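Alpha-1,6-mannanase (Bacteroides thetaiotaomicron, PDB 4V1S) probably hydrolyses alpha-1,6-linked mannan, as a glycoside hydrolase family 76 member from a polysaccharide-using gut symbiont. Local coordinates at residues N238-D249 against V258-A267; K291-Y302 against I319-Y327. All coordinates share one frame; numbering follows the deposited sequence.

Interaction 1. Residues N238-D249 against V258-A267; sequences NLLDKSDNLLWD and VNTQKWSYNA. With GOL (glycerol), chain C.
Lys262 carries the charged part of this contact. Its chain runs out straight beyond CG, with CD against CB of Leu246, and ends between two carboxylates. NZ lies 2.8 Å from OD2 of Asp241, met on the anti side, and 2.8 Å from OD2 of Asp244, met on the syn side, so one ammonium grips both acids of the turn. Their other oxygens are used within that turn: OD1 of Asp241 takes N and OG of Ser243 from the same face, and OD1 of Asp244 takes N of Leu246, two Asx turns.

The apolar part is built round Trp248. CG2 of Thr260 sits over one face of the indole, 3.9 Å from the centroid of the five-membered ring, a CH-pi contact, while CB of Asp241 lies over the opposite face. CG1 of Val258 presses on CB of Trp248 at 3.6 Å.

Trp248 and Val258 lie on the antiparallel beta hairpin of strands 246-252 and 258-259; the tail that carries Thr260 and Lys262 leads on into helix 264-281. Across these segments, N of Asp249 donates to O of Asn259 (2.9 Å). Beyond it, a water joins the two segments: it donates to O of Leu247 and O of Gln261 and accepts from N of Trp263 and ND2 of Asn266.

Asp249, its CG anti to the backbone N (chi1 -165°), turns its carboxylate to a glycerol, probably from the crystallisation liquor. O3 of the glycerol donates to OD1 of Asp249 (2.6 Å), an oxygen that ND2 of Asn266 also reaches weakly at 3.1 Å.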
loop_
_atom_site.group_PDB
_atom_site.type_symbol
_atom_site.label_atom_id
_atom_site.label_comp_id
_atom_site.label_asym_id
_atom_site.label_seq_id
_atom_site.Cartn_x
_atom_site.Cartn_y
_atom_site.Cartn_z
ATOM N N ASN A 238 -18.383 -9.690 -8.075
ATOM C CA ASN A 238 -17.605 -10.101 -9.258
ATOM C C ASN A 238 -16.246 -10.739 -9.013
ATOM O O ASN A 238 -15.794 -11.538 -9.836
ATOM C CB ASN A 238 -17.414 -8.893 -10.183
ATOM C CG ASN A 238 -18.702 -8.503 -10.858
ATOM O OD1 ASN A 238 -19.070 -9.109 -11.850
ATOM N ND2 ASN A 238 -19.419 -7.523 -10.299
ATOM N N LEU A 239 -15.570 -10.345 -7.924
ATOM C CA LEU A 239 -14.193 -10.752 -7.738
ATOM C C LEU A 239 -13.874 -11.471 -6.426
ATOM O O LEU A 239 -12.720 -11.821 -6.186
ATOM C CB LEU A 239 -13.251 -9.563 -7.942
ATOM C CG LEU A 239 -13.241 -9.026 -9.374
ATOM C CD1 LEU A 239 -12.668 -7.618 -9.453
ATOM C CD2 LEU A 239 -12.480 -10.000 -10.285
ATOM N N LEU A 240 -14.884 -11.705 -5.599
ATOM C CA LEU A 240 -14.698 -12.455 -4.353
ATOM C C LEU A 240 -15.031 -13.918 -4.576
ATOM O O LEU A 240 -16.116 -14.241 -5.063
ATOM C CB LEU A 240 -15.566 -11.886 -3.249
ATOM C CG LEU A 240 -15.532 -12.574 -1.873
ATOM C CD1 LEU A 240 -14.187 -12.379 -1.221
ATOM C CD2 LEU A 240 -16.617 -12.013 -0.983
ATOM N N ASP A 241 -14.098 -14.788 -4.210
ATOM C CA ASP A 241 -14.307 -16.218 -4.268
ATOM C C ASP A 241 -15.000 -16.637 -2.976
ATOM O O ASP A 241 -14.400 -16.612 -1.905
ATOM C CB ASP A 241 -12.958 -16.926 -4.408
ATOM C CG ASP A 241 -13.093 -18.429 -4.634
ATOM O OD1 ASP A 241 -14.184 -18.990 -4.358
ATOM O OD2 ASP A 241 -12.095 -19.047 -5.081
ATOM N N LYS A 242 -16.266 -17.021 -3.083
ATOM C CA LYS A 242 -17.049 -17.406 -1.915
ATOM C C LYS A 242 -16.532 -18.667 -1.233
ATOM O O LYS A 242 -16.832 -18.890 -0.068
ATOM C CB LYS A 242 -18.518 -17.616 -2.310
ATOM N N SER A 243 -15.769 -19.495 -1.946
ATOM C CA SER A 243 -15.282 -20.758 -1.369
ATOM C C SER A 243 -14.181 -20.555 -0.317
ATOM O O SER A 243 -14.024 -21.393 0.577
ATOM C CB SER A 243 -14.790 -21.707 -2.457
ATOM O OG SER A 243 -13.535 -21.311 -2.996
ATOM N N ASP A 244 -13.414 -19.467 -0.426
ATOM C CA ASP A 244 -12.352 -19.198 0.561
ATOM C C ASP A 244 -12.254 -17.751 1.014
ATOM O O ASP A 244 -11.377 -17.414 1.802
ATOM C CB ASP A 244 -10.993 -19.677 0.056
ATOM C CG ASP A 244 -10.528 -18.939 -1.183
ATOM O OD1 ASP A 244 -11.245 -18.024 -1.675
ATOM O OD2 ASP A 244 -9.450 -19.307 -1.695
ATOM N N ASN A 245 -13.174 -16.902 0.546
ATOM C CA ASN A 245 -13.195 -15.487 0.890
ATOM C C ASN A 245 -11.941 -14.734 0.477
ATOM O O ASN A 245 -11.647 -13.678 1.010
ATOM C CB ASN A 245 -13.516 -15.271 2.360
ATOM C CG ASN A 245 -14.978 -15.499 2.639
ATOM O OD1 ASN A 245 -15.827 -14.718 2.196
ATOM N ND2 ASN A 245 -15.289 -16.593 3.321
ATOM N N LEU A 246 -11.247 -15.269 -0.516
ATOM C CA LEU A 246 -10.126 -14.554 -1.116
ATOM C C LEU A 246 -10.562 -13.885 -2.412
ATOM O O LEU A 246 -11.638 -14.157 -2.933
ATOM C CB LEU A 246 -8.942 -15.486 -1.344
ATOM C CG LEU A 246 -8.353 -16.035 -0.036
ATOM C CD1 LEU A 246 -7.147 -16.914 -0.318
ATOM C CD2 LEU A 246 -8.005 -14.935 0.965
ATOM N N LEU A 247 -9.722 -12.977 -2.889
ATOM C CA LEU A 247 -10.064 -12.133 -4.038
ATOM C C LEU A 247 -9.334 -12.575 -5.290
ATOM O O LEU A 247 -8.108 -12.752 -5.283
ATOM C CB LEU A 247 -9.690 -10.664 -3.766
ATOM C CG LEU A 247 -10.576 -9.795 -2.868
ATOM C CD1 LEU A 247 -11.964 -9.546 -3.460
ATOM C CD2 LEU A 247 -10.697 -10.351 -1.458
ATOM N N TRP A 248 -10.098 -12.723 -6.369
ATOM C CA TRP A 248 -9.521 -12.885 -7.694
ATOM C C TRP A 248 -8.881 -11.556 -8.122
ATOM O O TRP A 248 -9.026 -10.548 -7.455
ATOM C CB TRP A 248 -10.589 -13.353 -8.696
ATOM C CG TRP A 248 -11.127 -14.721 -8.366
ATOM C CD1 TRP A 248 -10.396 -15.814 -8.031
ATOM C CD2 TRP A 248 -12.503 -15.144 -8.353
ATOM N NE1 TRP A 248 -11.221 -16.892 -7.803
ATOM C CE2 TRP A 248 -12.517 -16.499 -7.977
ATOM C CE3 TRP A 248 -13.722 -14.502 -8.601
ATOM C CZ2 TRP A 248 -13.711 -17.245 -7.878
ATOM C CZ3 TRP A 248 -14.896 -15.222 -8.484
ATOM C CH2 TRP A 248 -14.889 -16.578 -8.116
ATOM N N ASP A 249 -8.142 -11.576 -9.219
ATOM C CA ASP A 249 -7.328 -10.425 -9.623
ATOM C C ASP A 249 -8.059 -9.378 -10.463
ATOM O O ASP A 249 -7.934 -8.187 -10.211
ATOM C CB ASP A 249 -6.076 -10.865 -10.388
ATOM C CG ASP A 249 -5.054 -9.753 -10.489
ATOM O OD1 ASP A 249 -4.621 -9.302 -9.439
ATOM O OD2 ASP A 249 -4.686 -9.342 -11.604
ATOM N N VAL A 258 -12.595 -13.969 -15.768
ATOM C CA VAL A 258 -11.917 -13.593 -14.538
ATOM C C VAL A 258 -10.519 -14.193 -14.513
ATOM O O VAL A 258 -10.329 -15.379 -14.792
ATOM C CB VAL A 258 -12.726 -14.033 -13.309
ATOM C CG1 VAL A 258 -11.958 -13.812 -12.016
ATOM C CG2 VAL A 258 -14.060 -13.289 -13.249
ATOM N N ASN A 259 -9.543 -13.334 -14.215
ATOM C CA ASN A 259 -8.208 -13.784 -13.872
ATOM C C ASN A 259 -8.273 -14.172 -12.415
ATOM O O ASN A 259 -8.391 -13.314 -11.544
ATOM C CB ASN A 259 -7.174 -12.680 -14.087
ATOM C CG ASN A 259 -5.765 -13.109 -13.692
ATOM O OD1 ASN A 259 -5.564 -14.165 -13.118
ATOM N ND2 ASN A 259 -4.791 -12.273 -13.984
ATOM N N THR A 260 -8.205 -15.475 -12.160
ATOM C CA THR A 260 -8.388 -16.002 -10.815
ATOM C C THR A 260 -7.112 -16.056 -9.969
ATOM O O THR A 260 -7.154 -16.569 -8.860
ATOM C CB THR A 260 -9.018 -17.390 -10.855
ATOM O OG1 THR A 260 -8.180 -18.278 -11.596
ATOM C CG2 THR A 260 -10.385 -17.346 -11.509
ATOM N N GLN A 261 -5.998 -15.509 -10.468
ATOM C CA GLN A 261 -4.793 -15.377 -9.638
ATOM C C GLN A 261 -5.115 -14.665 -8.336
ATOM O O GLN A 261 -5.665 -13.567 -8.335
ATOM C CB GLN A 261 -3.689 -14.623 -10.360
ATOM C CG GLN A 261 -2.455 -14.341 -9.518
ATOM C CD GLN A 261 -1.657 -15.595 -9.183
ATOM O OE1 GLN A 261 -1.497 -16.494 -10.035
ATOM N NE2 GLN A 261 -1.122 -15.662 -7.955
ATOM N N LYS A 262 -4.763 -15.312 -7.231
ATOM C CA LYS A 262 -4.958 -14.735 -5.903
ATOM C C LYS A 262 -3.656 -14.151 -5.388
ATOM O O LYS A 262 -2.662 -14.862 -5.251
ATOM C CB LYS A 262 -5.470 -15.793 -4.944
ATOM C CG LYS A 262 -6.935 -16.100 -5.230
ATOM C CD LYS A 262 -7.474 -17.272 -4.478
ATOM C CE LYS A 262 -8.925 -17.484 -4.872
ATOM N NZ LYS A 262 -9.426 -18.805 -4.419
ATOM N N TRP A 263 -3.704 -12.858 -5.078
ATOM C CA TRP A 263 -2.576 -12.148 -4.514
ATOM C C TRP A 263 -2.942 -11.642 -3.135
ATOM O O TRP A 263 -4.055 -11.134 -2.918
ATOM C CB TRP A 263 -2.197 -10.920 -5.368
ATOM C CG TRP A 263 -1.685 -11.270 -6.727
ATOM C CD1 TRP A 263 -2.225 -10.921 -7.889
ATOM C CD2 TRP A 263 -0.468 -11.976 -7.033
ATOM N NE1 TRP A 263 -1.475 -11.406 -8.937
ATOM C CE2 TRP A 263 -0.373 -12.052 -8.428
ATOM C CE3 TRP A 263 0.538 -12.565 -6.255
ATOM C CZ2 TRP A 263 0.696 -12.682 -9.074
ATOM C CZ3 TRP A 263 1.600 -13.188 -6.873
ATOM C CH2 TRP A 263 1.675 -13.240 -8.288
ATOM N N SER A 264 -1.953 -11.642 -2.255
ATOM C CA SER A 264 -2.163 -11.200 -0.880
ATOM C C SER A 264 -2.711 -9.781 -0.737
ATOM O O SER A 264 -3.597 -9.566 0.089
ATOM C CB SER A 264 -0.876 -11.369 -0.047
ATOM O OG SER A 264 0.197 -10.645 -0.618
ATOM N N TYR A 265 -2.197 -8.824 -1.514
ATOM C CA TYR A 265 -2.591 -7.451 -1.355
ATOM C C TYR A 265 -4.025 -7.149 -1.800
ATOM O O TYR A 265 -4.626 -6.199 -1.347
ATOM C CB TYR A 265 -1.605 -6.505 -2.021
ATOM C CG TYR A 265 -1.696 -6.305 -3.529
ATOM C CD1 TYR A 265 -2.002 -7.367 -4.420
ATOM C CD2 TYR A 265 -1.428 -5.061 -4.079
ATOM C CE1 TYR A 265 -2.059 -7.176 -5.787
ATOM C CE2 TYR A 265 -1.491 -4.849 -5.437
ATOM C CZ TYR A 265 -1.801 -5.901 -6.300
ATOM O OH TYR A 265 -1.863 -5.669 -7.645
ATOM N N ASN A 266 -4.582 -7.987 -2.655
ATOM C CA ASN A 266 -5.996 -7.825 -3.032
ATOM C C ASN A 266 -6.908 -8.207 -1.859
ATOM O O ASN A 266 -7.885 -7.526 -1.584
ATOM C CB ASN A 266 -6.312 -8.609 -4.292
ATOM C CG ASN A 266 -5.898 -7.862 -5.524
ATOM O OD1 ASN A 266 -5.903 -6.618 -5.533
ATOM N ND2 ASN A 266 -5.502 -8.582 -6.542
ATOM N N ALA A 267 -6.537 -9.253 -1.124
ATOM C CA ALA A 267 -7.192 -9.534 0.176
ATOM C C ALA A 267 -6.928 -8.419 1.202
ATOM O O ALA A 267 -7.862 -7.900 1.819
ATOM C CB ALA A 267 -6.765 -10.885 0.723
HETATM C C1 GOL C . -2.489 -5.802 -12.502
HETATM O O1 GOL C . -1.058 -5.739 -12.462
HETATM C C2 GOL C . -3.043 -6.115 -11.112
HETATM O O2 GOL C . -4.412 -6.512 -11.235
HETATM C C3 GOL C . -2.206 -7.217 -10.458
HETATM O O3 GOL C . -2.690 -7.541 -9.144
HETATM O O HOH W 1 -6.686 -12.607 -2.855
HETATM O O HOH W 2 -5.978 -11.570 -6.476
HETATM O O HOH W 3 -9.944 -19.594 -7.716
HETATM O O HOH W 4 -6.024 -6.538 -8.946
HETATM O O HOH W 5 -4.966 -9.272 -14.395
HETATM O O HOH W 6 -2.120 -10.795 -11.698
#

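Interaction 2. Residues K291-Y302 against I319-Y327; sequences KATLASSEAKWY and IIDSWFDMY
Leu294 enters helix 319-327 as a knob into a hole lined by Ile319, Ser322, Trp323 and Met326, the packing unit of two helices that run roughly antiparallel, their directions 138° apart and their axes 11.2 Å apart at closest approach. With CG anti to the backbone N, the leucine spreads its two methyls over different walls. CD2 meets CG of Met326 tip to tip at 3.6 Å in the conformer described, one of two deposited for the methionine, whereas CD1 lies against the pyrrole side of Trp323, whose side chain it crosses at about a right angle. At the leucine's flank, CB of Ser297 rests on CD1 of Ile319 in one of that isoleucine's two deposited conformers.

Trp323 is held from two directions. Its benzo edge, through CH2, stands 3.5 Å above the centre of the Tyr302 face, an edge-to-face pair with planes at 63°. Glu298 meets the indole at its NE1 edge. Replacing Trp323 by a leucine would probably leave the face of Tyr302 without its covering edge and OE2 of Glu298 without its indole donor. The same carboxylate forms a salt bridge through OE1 with Lys338 of helix 334-350, so Glu298 links three helices. In the indole bond NE1 of Trp323 donates over 2.9 Å to OE2 of Glu298, which is met from above the carboxylate plane, 48° out of it.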
loop_
_atom_site.group_PDB
_atom_site.type_symbol
_atom_site.label_atom_id
_atom_site.label_comp_id
_atom_site.label_asym_id
_atom_site.label_seq_id
_atom_site.Cartn_x
_atom_site.Cartn_y
_atom_site.Cartn_z
ATOM N N LYS A 291 -12.718 -10.548 8.870
ATOM C CA LYS A 291 -12.160 -11.643 9.647
ATOM C C LYS A 291 -12.036 -12.911 8.804
ATOM O O LYS A 291 -11.047 -13.621 8.891
ATOM C CB LYS A 291 -13.008 -11.910 10.883
ATOM C CG LYS A 291 -12.848 -10.871 11.970
ATOM C CD LYS A 291 -13.800 -11.202 13.112
ATOM C CE LYS A 291 -13.729 -10.197 14.229
ATOM N NZ LYS A 291 -14.685 -10.575 15.314
ATOM N N ALA A 292 -13.047 -13.189 7.983
ATOM C CA ALA A 292 -13.016 -14.384 7.136
ATOM C C ALA A 292 -11.898 -14.334 6.100
ATOM O O ALA A 292 -11.157 -15.314 5.904
ATOM C CB ALA A 292 -14.361 -14.601 6.452
ATOM N N THR A 293 -11.792 -13.197 5.412
ATOM C CA THR A 293 -10.749 -13.020 4.420
ATOM C C THR A 293 -9.333 -13.008 5.045
ATOM O O THR A 293 -8.415 -13.616 4.492
ATOM C CB THR A 293 -11.008 -11.756 3.609
ATOM O OG1 THR A 293 -12.256 -11.892 2.915
ATOM C CG2 THR A 293 -9.879 -11.436 2.627
ATOM N N LEU A 294 -9.187 -12.381 6.200
ATOM C CA LEU A 294 -7.904 -12.373 6.895
ATOM C C LEU A 294 -7.492 -13.804 7.339
ATOM O O LEU A 294 -6.356 -14.202 7.142
ATOM C CB LEU A 294 -7.915 -11.411 8.060
ATOM C CG LEU A 294 -6.623 -11.283 8.818
ATOM C CD1 LEU A 294 -5.447 -10.825 7.973
ATOM C CD2 LEU A 294 -6.866 -10.339 9.980
ATOM N N ALA A 295 -8.404 -14.591 7.863
ATOM C CA ALA A 295 -8.069 -15.951 8.238
ATOM C C ALA A 295 -7.617 -16.771 7.035
ATOM O O ALA A 295 -6.651 -17.522 7.117
ATOM C CB ALA A 295 -9.253 -16.619 8.940
ATOM N N SER A 296 -8.334 -16.650 5.919
ATOM C CA SER A 296 -7.978 -17.376 4.702
ATOM C C SER A 296 -6.657 -16.876 4.113
ATOM O O SER A 296 -5.889 -17.648 3.512
ATOM C CB SER A 296 -9.074 -17.251 3.670
ATOM O OG SER A 296 -10.207 -18.022 4.067
ATOM N N SER A 297 -6.377 -15.604 4.306
ATOM C CA SER A 297 -5.123 -15.033 3.849
ATOM C C SER A 297 -3.947 -15.550 4.696
ATOM O O SER A 297 -2.899 -15.917 4.152
ATOM C CB SER A 297 -5.153 -13.503 3.938
ATOM O OG SER A 297 -6.160 -12.946 3.064
ATOM N N GLU A 298 -4.131 -15.630 6.008
ATOM C CA GLU A 298 -3.107 -16.253 6.861
ATOM C C GLU A 298 -2.874 -17.719 6.457
ATOM O O GLU A 298 -1.743 -18.164 6.298
ATOM C CB GLU A 298 -3.511 -16.195 8.335
ATOM C CG GLU A 298 -3.600 -14.804 8.910
ATOM C CD GLU A 298 -3.924 -14.798 10.378
ATOM O OE1 GLU A 298 -3.742 -15.848 11.037
ATOM O OE2 GLU A 298 -4.336 -13.741 10.891
ATOM N N ALA A 299 -3.959 -18.479 6.277
ATOM C CA ALA A 299 -3.819 -19.883 5.926
ATOM C C ALA A 299 -3.070 -20.033 4.617
ATOM O O ALA A 299 -2.259 -20.930 4.473
ATOM C CB ALA A 299 -5.170 -20.549 5.836
ATOM N N LYS A 300 -3.353 -19.158 3.643
ATOM C CA LYS A 300 -2.729 -19.318 2.330
ATOM C C LYS A 300 -1.251 -18.873 2.322
ATOM O O LYS A 300 -0.397 -19.549 1.756
ATOM C CB LYS A 300 -3.495 -18.559 1.262
ATOM C CG LYS A 300 -2.899 -18.695 -0.120
ATOM C CD LYS A 300 -3.817 -18.157 -1.206
ATOM C CE LYS A 300 -3.163 -18.238 -2.570
ATOM N NZ LYS A 300 -3.149 -19.626 -3.101
ATOM N N TRP A 301 -0.978 -17.727 2.937
ATOM C CA TRP A 301 0.288 -17.031 2.745
ATOM C C TRP A 301 1.217 -16.959 3.941
ATOM O O TRP A 301 2.398 -16.697 3.748
ATOM C CB TRP A 301 0.066 -15.611 2.221
ATOM C CG TRP A 301 -0.494 -15.530 0.817
ATOM C CD1 TRP A 301 0.144 -15.873 -0.331
ATOM C CD2 TRP A 301 -1.791 -15.026 0.420
ATOM N NE1 TRP A 301 -0.665 -15.629 -1.428
ATOM C CE2 TRP A 301 -1.858 -15.117 -0.992
ATOM C CE3 TRP A 301 -2.901 -14.524 1.117
ATOM C CZ2 TRP A 301 -2.985 -14.738 -1.717
ATOM C CZ3 TRP A 301 -4.036 -14.155 0.384
ATOM C CH2 TRP A 301 -4.061 -14.267 -1.014
ATOM N N TYR A 302 0.715 -17.202 5.147
ATOM C CA TYR A 302 1.527 -16.971 6.334
ATOM C C TYR A 302 1.982 -18.251 6.982
ATOM O O TYR A 302 1.159 -19.081 7.344
ATOM C CB TYR A 302 0.753 -16.144 7.344
ATOM C CG TYR A 302 1.540 -15.763 8.592
ATOM C CD1 TYR A 302 2.827 -15.173 8.496
ATOM C CD2 TYR A 302 1.014 -15.959 9.836
ATOM C CE1 TYR A 302 3.516 -14.785 9.623
ATOM C CE2 TYR A 302 1.684 -15.537 10.989
ATOM C CZ TYR A 302 2.933 -14.972 10.892
ATOM O OH TYR A 302 3.659 -14.611 12.030
ATOM N N ILE A 319 -0.965 -7.695 4.472
ATOM C CA ILE A 319 -1.479 -8.592 5.512
ATOM C C ILE A 319 -0.993 -8.096 6.877
ATOM O O ILE A 319 -1.749 -8.095 7.865
ATOM C CB ILE A 319 -1.062 -10.050 5.256
ATOM C CG1 ILE A 319 -1.640 -10.536 3.911
ATOM C CG2 ILE A 319 -1.475 -10.952 6.421
ATOM C CD1 ILE A 319 -3.123 -10.284 3.700
ATOM N N ILE A 320 0.263 -7.633 6.936
ATOM C CA ILE A 320 0.792 -7.084 8.186
ATOM C C ILE A 320 0.041 -5.813 8.575
ATOM O O ILE A 320 -0.347 -5.652 9.748
ATOM C CB ILE A 320 2.305 -6.839 8.098
ATOM C CG1 ILE A 320 3.047 -8.123 7.708
ATOM C CG2 ILE A 320 2.822 -6.282 9.422
ATOM C CD1 ILE A 320 4.569 -7.981 7.617
ATOM N N ASP A 321 -0.243 -4.931 7.610
ATOM C CA ASP A 321 -1.031 -3.739 7.928
ATOM C C ASP A 321 -2.458 -4.117 8.388
ATOM O O ASP A 321 -3.030 -3.414 9.230
ATOM C CB ASP A 321 -1.124 -2.772 6.718
ATOM C CG ASP A 321 -0.039 -1.719 6.723
ATOM O OD1 ASP A 321 0.593 -1.555 7.790
ATOM O OD2 ASP A 321 0.149 -1.053 5.679
ATOM N N SER A 322 -3.011 -5.216 7.844
ATOM C CA SER A 322 -4.310 -5.746 8.277
ATOM C C SER A 322 -4.256 -6.161 9.739
ATOM O O SER A 322 -5.192 -5.883 10.503
ATOM C CB SER A 322 -4.785 -6.905 7.355
ATOM O OG SER A 322 -4.995 -6.425 6.018
ATOM N N TRP A 323 -3.188 -6.857 10.121
ATOM C CA TRP A 323 -2.993 -7.209 11.524
ATOM C C TRP A 323 -2.964 -5.962 12.437
ATOM O O TRP A 323 -3.585 -5.967 13.507
ATOM C CB TRP A 323 -1.763 -8.075 11.726
ATOM C CG TRP A 323 -1.861 -9.391 11.179
ATOM C CD1 TRP A 323 -2.987 -10.177 11.057
ATOM C CD2 TRP A 323 -0.771 -10.168 10.696
ATOM N NE1 TRP A 323 -2.650 -11.398 10.523
ATOM C CE2 TRP A 323 -1.290 -11.434 10.311
ATOM C CE3 TRP A 323 0.597 -9.933 10.588
ATOM C CZ2 TRP A 323 -0.481 -12.446 9.751
ATOM C CZ3 TRP A 323 1.416 -10.953 10.053
ATOM C CH2 TRP A 323 0.869 -12.185 9.642
ATOM N N PHE A 324 -2.216 -4.927 12.053
ATOM C CA PHE A 324 -2.194 -3.705 12.832
ATOM C C PHE A 324 -3.595 -3.107 12.940
ATOM O O PHE A 324 -3.981 -2.657 14.019
ATOM C CB PHE A 324 -1.199 -2.704 12.239
ATOM C CG PHE A 324 0.268 -3.090 12.407
ATOM C CD1 PHE A 324 0.772 -3.444 13.675
ATOM C CD2 PHE A 324 1.159 -3.047 11.322
ATOM C CE1 PHE A 324 2.117 -3.744 13.841
ATOM C CE2 PHE A 324 2.507 -3.302 11.494
ATOM C CZ PHE A 324 2.984 -3.685 12.749
ATOM N N ASP A 325 -4.358 -3.096 11.833
ATOM C CA ASP A 325 -5.709 -2.567 11.875
ATOM C C ASP A 325 -6.593 -3.400 12.790
ATOM O O ASP A 325 -7.443 -2.848 13.492
ATOM C CB ASP A 325 -6.380 -2.545 10.507
ATOM C CG ASP A 325 -5.850 -1.481 9.588
ATOM O OD1 ASP A 325 -5.053 -0.577 9.989
ATOM O OD2 ASP A 325 -6.225 -1.567 8.406
ATOM N N MET A 326 -6.409 -4.721 12.792
ATOM C CA MET A 326 -7.173 -5.583 13.690
ATOM C C MET A 326 -6.883 -5.250 15.154
ATOM O O MET A 326 -7.792 -5.213 15.962
ATOM C CB MET A 326 -6.915 -7.071 13.427
ATOM C CG MET A 326 -7.682 -7.618 12.248
ATOM S SD MET A 326 -9.481 -7.476 12.448
ATOM C CE MET A 326 -10.036 -8.445 11.053
ATOM N N TYR A 327 -5.625 -4.963 15.472
ATOM C CA TYR A 327 -5.258 -4.604 16.833
ATOM C C TYR A 327 -5.940 -3.292 17.173
ATOM O O TYR A 327 -6.501 -3.158 18.252
ATOM C CB TYR A 327 -3.737 -4.507 17.038
ATOM C CG TYR A 327 -3.398 -3.935 18.380
ATOM C CD1 TYR A 327 -3.449 -4.728 19.517
ATOM C CD2 TYR A 327 -3.149 -2.546 18.542
ATOM C CE1 TYR A 327 -3.175 -4.191 20.763
ATOM C CE2 TYR A 327 -2.889 -1.994 19.795
ATOM C CZ TYR A 327 -2.909 -2.830 20.901
ATOM O OH TYR A 327 -2.658 -2.334 22.157
#

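How the interactions relate
Followed from the N terminus, the chain leaves helix 222-239, makes the tight turn after strand 240-241, and passes along strand 246-252; interaction 1 then closes the short loop of eight residues before 258-267. Helix 264-281 starts there, and helix 284-301 follows it. Interaction 2 closes the next loop, sixteen residues long, by setting 291-302 against 319-327. The two contacts are in series, neither nested nor crossed, with centres about 14 Å apart. They nonetheless touch: O of Asn245 probably accepts a hydrogen bond from OG1 of Thr293 (2.7 Å), and Ala267 packs on Ser297. Helix 284-301 thus touches both the hairpin region and helix 313-330.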